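Long-range contacts in CLIP-associating protein (Drosophila melanogaster, PDB 4G3A), which tracks microtubule plus ends, promotes the stabilisation of dynamic microtubules and is required for mitotic spindle formation, its N-terminal TOG domain being the piece described here: residues Phe34-Asn40 against Glu75-Arg79; Val95-Leu99 against Ala110-Leu114. All coordinates share one frame. Residue numbers count along the deposited sequence, not the author numbering.

In the fold
Both contacts belong to the all-helical TOG domain, a row of HEAT repeats, and they lie one after the other along the chain. Interaction 1 joins the C-terminal end of helix 21-36 and the turn behind it to helix 63-80 of the first HEAT repeat, a mixed contact of arginine hydrogen bonds and leucine packing. Interaction 2 packs the two helices of the second repeat, 88-98 and 104-119, in an apolar contact. The centres of interactions 1 and 2 lie about 20 Å and about 4 Å from the centre of the chain and about 19 Å from each other, yet the two touch: Ile77 CD1 lies 3.9 Å from Leu113 CG, where helix 63-80 packs against helix 104-119 of the next repeat.

Interaction 1 (Phe34-Asn40 against Glu75-Arg79); sequences FLSDDTN and ELIKR
An arginine hydrogen-bonded to backbone carbonyls of a helix C-terminus and the turn after it defines this contact between helix 21-36 and helix 63-80. Residues 34-36 are the last of the first helix; Asp37 leaves helical geometry (phi/psi -85°/111°) and starts a type I turn to Asn40, closed by Asn40 N to Asp37 O at 2.9 Å. Asp37 OD1 accepts from Thr39 N at 2.9 Å, an Asx turn, and Asn40 ND2 bonds back to Phe34 O at 2.8 Å. Residues 75-79 are helical throughout, and the closest CA pair is Leu35 with Glu75 at 5.8 Å. Arg79, with chi1 to chi3 m, t, t, reaches the turn from the first HEAT repeat of the TOG domain, so that the repeat is tied to the helix preceding it. Arg79 NE and NH2 donate to Leu35 O at 2.9 and 3.0 Å; Arg79 NH1 donates to Asn40 O at 3.0 Å, and NH2 adds a weak bond to that same Asn40 O at 3.2 Å. These carbonyls sit near the guanidinium plane. Alongside, Leu35 CB meets Glu75 CB at 3.5 Å and Leu35 CD1 lies 4.1 Å from Leu76 CG, while Leu76 also packs on helix 47-58. Glu75 is m, m and its OE2 forms a salt bridge with Lys78 NZ at 2.9 Å.

Interaction 2 (Val95-Leu99 against Ala110-Leu114); sequences VIDRL and AQLLL
The second HEAT repeat of the TOG domain is held together here by apolar packing between its two helices, with no hydrogen bond crossing between the segments. Residues 110-114 are helical, as are 95-97, and Val95 CA lies 5.8 Å from Ala110 CA. Val95 (t) and Leu99 (m, t) supply the methyls on the first segment. Small Ala110 points toward the partner and lets it come close: its CB is 4.1 Å from Val95 CG1, 4.1 Å from Arg98 CB and 4.0 Å from Leu99 CD2. Gln111 (m, m) contributes its CG, 3.8 Å from Leu99 CD2, while its amide bonds to Thr151 and Glu147 of helix 142-159. Leu113 (t, t) brings CD1 to 3.8 Å from Val95 CG2 and also packs on helix 63-80 of the preceding repeat. Leu114 (m, t) touches both partner side chains, CD2 4.1 Å from Val95 CG1 and CD1 4.1 Å from Leu99 CD2.

Interaction 1 (Phe34-Asn40 against Glu75-Arg79)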
loop_
_atom_site.group_PDB
_atom_site.type_symbol
_atom_site.label_atom_id
_atom_site.label_comp_id
_atom_site.label_asym_id
_atom_site.label_seq_id
_atom_site.Cartn_x
_atom_site.Cartn_y
_atom_site.Cartn_z
ATOM N N PHE A 34 -4.327 15.554 16.126
ATOM C CA PHE A 34 -4.598 16.892 15.617
ATOM C C PHE A 34 -5.158 16.840 14.201
ATOM O O PHE A 34 -6.207 17.414 13.919
ATOM C CB PHE A 34 -3.315 17.730 15.641
ATOM C CG PHE A 34 -3.492 19.126 15.118
ATOM C CD1 PHE A 34 -3.777 20.173 15.984
ATOM C CD2 PHE A 34 -3.373 19.395 13.762
ATOM C CE1 PHE A 34 -3.943 21.466 15.508
ATOM C CE2 PHE A 34 -3.537 20.683 13.276
ATOM C CZ PHE A 34 -3.816 21.722 14.153
ATOM N N LEU A 35 -4.447 16.150 13.310
ATOM C CA LEU A 35 -4.844 16.054 11.908
ATOM C C LEU A 35 -6.146 15.279 11.723
ATOM O O LEU A 35 -6.852 15.466 10.728
ATOM C CB LEU A 35 -3.733 15.384 11.088
ATOM C CG LEU A 35 -2.413 16.150 10.988
ATOM C CD1 LEU A 35 -1.401 15.336 10.212
ATOM C CD2 LEU A 35 -2.615 17.501 10.336
ATOM N N SER A 36 -6.458 14.394 12.667
ATOM C CA SER A 36 -7.655 13.564 12.545
ATOM C C SER A 36 -8.941 14.361 12.770
ATOM O O SER A 36 -9.993 14.040 12.217
ATOM C CB SER A 36 -7.587 12.386 13.514
ATOM O OG SER A 36 -6.502 11.533 13.184
ATOM N N ASP A 37 -8.845 15.406 13.581
ATOM C CA ASP A 37 -10.003 16.219 13.928
ATOM C C ASP A 37 -10.242 17.290 12.859
ATOM O O ASP A 37 -9.452 18.220 12.717
ATOM C CB ASP A 37 -9.766 16.866 15.296
ATOM C CG ASP A 37 -11.002 17.550 15.850
ATOM O OD1 ASP A 37 -11.956 17.780 15.080
ATOM O OD2 ASP A 37 -11.012 17.865 17.059
ATOM N N ASP A 38 -11.331 17.165 12.104
ATOM C CA ASP A 38 -11.584 18.126 11.031
ATOM C C ASP A 38 -11.991 19.516 11.538
ATOM O O ASP A 38 -12.284 20.407 10.739
ATOM C CB ASP A 38 -12.583 17.593 9.990
ATOM C CG ASP A 38 -14.024 17.677 10.453
ATOM O OD1 ASP A 38 -14.286 17.472 11.656
ATOM O OD2 ASP A 38 -14.901 17.938 9.603
ATOM N N THR A 39 -12.015 19.708 12.856
ATOM C CA THR A 39 -12.214 21.050 13.404
ATOM C C THR A 39 -10.870 21.739 13.602
ATOM O O THR A 39 -10.815 22.939 13.854
ATOM C CB THR A 39 -12.988 21.058 14.744
ATOM O OG1 THR A 39 -12.137 20.610 15.806
ATOM C CG2 THR A 39 -14.220 20.175 14.665
ATOM N N ASN A 40 -9.792 20.967 13.505
ATOM C CA ASN A 40 -8.452 21.536 13.519
ATOM C C ASN A 40 -8.054 22.010 12.129
ATOM O O ASN A 40 -8.446 21.412 11.127
ATOM C CB ASN A 40 -7.436 20.527 14.052
ATOM C CG ASN A 40 -7.612 20.251 15.532
ATOM O OD1 ASN A 40 -8.199 21.052 16.261
ATOM N ND2 ASN A 40 -7.095 19.115 15.988
ATOM N N GLU A 75 -3.675 11.074 7.179
ATOM C CA GLU A 75 -4.509 12.232 7.515
ATOM C C GLU A 75 -4.290 13.411 6.562
ATOM O O GLU A 75 -5.248 14.060 6.150
ATOM C CB GLU A 75 -4.310 12.652 8.979
ATOM C CG GLU A 75 -4.770 11.593 9.966
ATOM C CD GLU A 75 -6.192 11.118 9.695
ATOM O OE1 GLU A 75 -7.074 11.966 9.416
ATOM O OE2 GLU A 75 -6.430 9.891 9.755
ATOM N N LEU A 76 -3.039 13.668 6.190
ATOM C CA LEU A 76 -2.738 14.692 5.183
ATOM C C LEU A 76 -3.355 14.347 3.828
ATOM O O LEU A 76 -3.889 15.219 3.134
ATOM C CB LEU A 76 -1.224 14.879 5.025
ATOM C CG LEU A 76 -0.475 15.432 6.241
ATOM C CD1 LEU A 76 1.030 15.263 6.078
ATOM C CD2 LEU A 76 -0.832 16.894 6.475
ATOM N N ILE A 77 -3.281 13.069 3.452
ATOM C CA ILE A 77 -3.889 12.624 2.207
ATOM C C ILE A 77 -5.382 12.920 2.240
ATOM O O ILE A 77 -5.934 13.452 1.282
ATOM C CB ILE A 77 -3.679 11.116 1.979
ATOM C CG1 ILE A 77 -2.221 10.827 1.634
ATOM C CG2 ILE A 77 -4.581 10.604 0.867
ATOM C CD1 ILE A 77 -1.846 9.402 1.915
ATOM N N LYS A 78 -6.037 12.564 3.343
ATOM C CA LYS A 78 -7.468 12.809 3.480
ATOM C C LYS A 78 -7.809 14.293 3.374
ATOM O O LYS A 78 -8.787 14.661 2.729
ATOM C CB LYS A 78 -7.992 12.243 4.796
ATOM C CG LYS A 78 -7.956 10.739 4.863
ATOM C CD LYS A 78 -8.330 10.274 6.244
ATOM C CE LYS A 78 -7.851 8.864 6.482
ATOM N NZ LYS A 78 -8.185 8.454 7.871
ATOM N N ARG A 79 -6.994 15.145 3.991
ATOM C CA ARG A 79 -7.235 16.588 3.954
ATOM C C ARG A 79 -6.821 17.219 2.633
ATOM O O ARG A 79 -7.460 18.164 2.168
ATOM C CB ARG A 79 -6.472 17.299 5.072
ATOM C CG ARG A 79 -6.943 16.982 6.460
ATOM C CD ARG A 79 -6.177 17.817 7.441
ATOM N NE ARG A 79 -6.679 17.653 8.796
ATOM C CZ ARG A 79 -7.434 18.545 9.427
ATOM N NH1 ARG A 79 -7.780 19.683 8.829
ATOM N NH2 ARG A 79 -7.841 18.296 10.661
#

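Interaction 2 (Val95-Leu99 against Ala110-Leu114)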
loop_
_atom_site.group_PDB
_atom_site.type_symbol
_atom_site.label_atom_id
_atom_site.label_comp_id
_atom_site.label_asym_id
_atom_site.label_seq_id
_atom_site.Cartn_x
_atom_site.Cartn_y
_atom_site.Cartn_z
ATOM N N VAL A 95 7.084 3.858 2.092
ATOM C CA VAL A 95 5.850 3.177 2.434
ATOM C C VAL A 95 5.915 1.748 1.909
ATOM O O VAL A 95 5.538 0.806 2.595
ATOM C CB VAL A 95 4.650 3.883 1.819
ATOM C CG1 VAL A 95 3.381 3.095 2.115
ATOM C CG2 VAL A 95 4.559 5.308 2.378
ATOM N N ILE A 96 6.417 1.601 0.692
ATOM C CA ILE A 96 6.632 0.282 0.106
ATOM C C ILE A 96 7.485 -0.590 1.023
ATOM O O ILE A 96 7.096 -1.713 1.356
ATOM C CB ILE A 96 7.299 0.396 -1.279
ATOM C CG1 ILE A 96 6.294 0.952 -2.297
ATOM C CG2 ILE A 96 7.856 -0.973 -1.735
ATOM C CD1 ILE A 96 6.902 1.253 -3.656
ATOM N N ASP A 97 8.642 -0.071 1.438
ATOM C CA ASP A 97 9.511 -0.792 2.362
ATOM C C ASP A 97 8.773 -1.226 3.627
ATOM O O ASP A 97 9.039 -2.298 4.162
ATOM C CB ASP A 97 10.733 0.051 2.742
ATOM C CG ASP A 97 11.765 0.122 1.626
ATOM O OD1 ASP A 97 11.693 -0.696 0.680
ATOM O OD2 ASP A 97 12.641 0.999 1.693
ATOM N N ARG A 98 7.851 -0.399 4.111
ATOM C CA ARG A 98 7.115 -0.739 5.328
ATOM C C ARG A 98 6.084 -1.851 5.104
ATOM O O ARG A 98 5.558 -2.423 6.066
ATOM C CB ARG A 98 6.435 0.493 5.913
ATOM C CG ARG A 98 7.398 1.551 6.441
ATOM C CD ARG A 98 8.113 1.087 7.706
ATOM N NE ARG A 98 9.185 2.009 8.091
ATOM C CZ ARG A 98 9.920 1.895 9.199
ATOM N NH1 ARG A 98 9.705 0.899 10.052
ATOM N NH2 ARG A 98 10.874 2.783 9.458
ATOM N N LEU A 99 5.790 -2.164 3.846
ATOM C CA LEU A 99 4.924 -3.309 3.587
ATOM C C LEU A 99 5.632 -4.552 4.095
ATOM O O LEU A 99 4.992 -5.545 4.422
ATOM C CB LEU A 99 4.606 -3.454 2.096
ATOM C CG LEU A 99 3.739 -2.358 1.482
ATOM C CD1 LEU A 99 3.645 -2.560 -0.026
ATOM C CD2 LEU A 99 2.352 -2.326 2.129
ATOM N N ALA A 110 0.572 1.023 6.599
ATOM C CA ALA A 110 1.149 1.231 5.276
ATOM C C ALA A 110 0.130 0.881 4.184
ATOM O O ALA A 110 -0.082 1.651 3.243
ATOM C CB ALA A 110 2.417 0.406 5.117
ATOM N N GLN A 111 -0.520 -0.271 4.318
ATOM C CA GLN A 111 -1.526 -0.667 3.332
ATOM C C GLN A 111 -2.650 0.372 3.338
ATOM O O GLN A 111 -3.180 0.762 2.298
ATOM C CB GLN A 111 -2.079 -2.056 3.663
ATOM C CG GLN A 111 -1.161 -3.233 3.284
ATOM C CD GLN A 111 -1.246 -3.594 1.812
ATOM O OE1 GLN A 111 -1.697 -2.793 0.984
ATOM N NE2 GLN A 111 -0.800 -4.801 1.470
ATOM N N LEU A 112 -2.999 0.843 4.528
ATOM C CA LEU A 112 -4.077 1.817 4.644
ATOM C C LEU A 112 -3.698 3.152 3.977
ATOM O O LEU A 112 -4.516 3.762 3.298
ATOM C CB LEU A 112 -4.491 1.992 6.114
ATOM C CG LEU A 112 -5.620 2.971 6.449
ATOM C CD1 LEU A 112 -6.786 2.886 5.466
ATOM C CD2 LEU A 112 -6.097 2.750 7.879
ATOM N N LEU A 113 -2.457 3.594 4.147
ATOM C CA LEU A 113 -1.968 4.775 3.432
ATOM C C LEU A 113 -2.137 4.616 1.920
ATOM O O LEU A 113 -2.554 5.557 1.221
ATOM C CB LEU A 113 -0.484 5.047 3.771
ATOM C CG LEU A 113 0.149 6.311 3.176
ATOM C CD1 LEU A 113 1.399 6.800 3.992
ATOM C CD2 LEU A 113 0.505 6.125 1.702
ATOM N N LEU A 114 -1.805 3.428 1.410
ATOM C CA LEU A 114 -1.969 3.156 -0.016
ATOM C C LEU A 114 -3.443 3.234 -0.433
ATOM O O LEU A 114 -3.773 3.836 -1.446
ATOM C CB LEU A 114 -1.369 1.793 -0.405
ATOM C CG LEU A 114 0.143 1.642 -0.205
ATOM C CD1 LEU A 114 0.575 0.213 -0.525
ATOM C CD2 LEU A 114 0.901 2.647 -1.057
#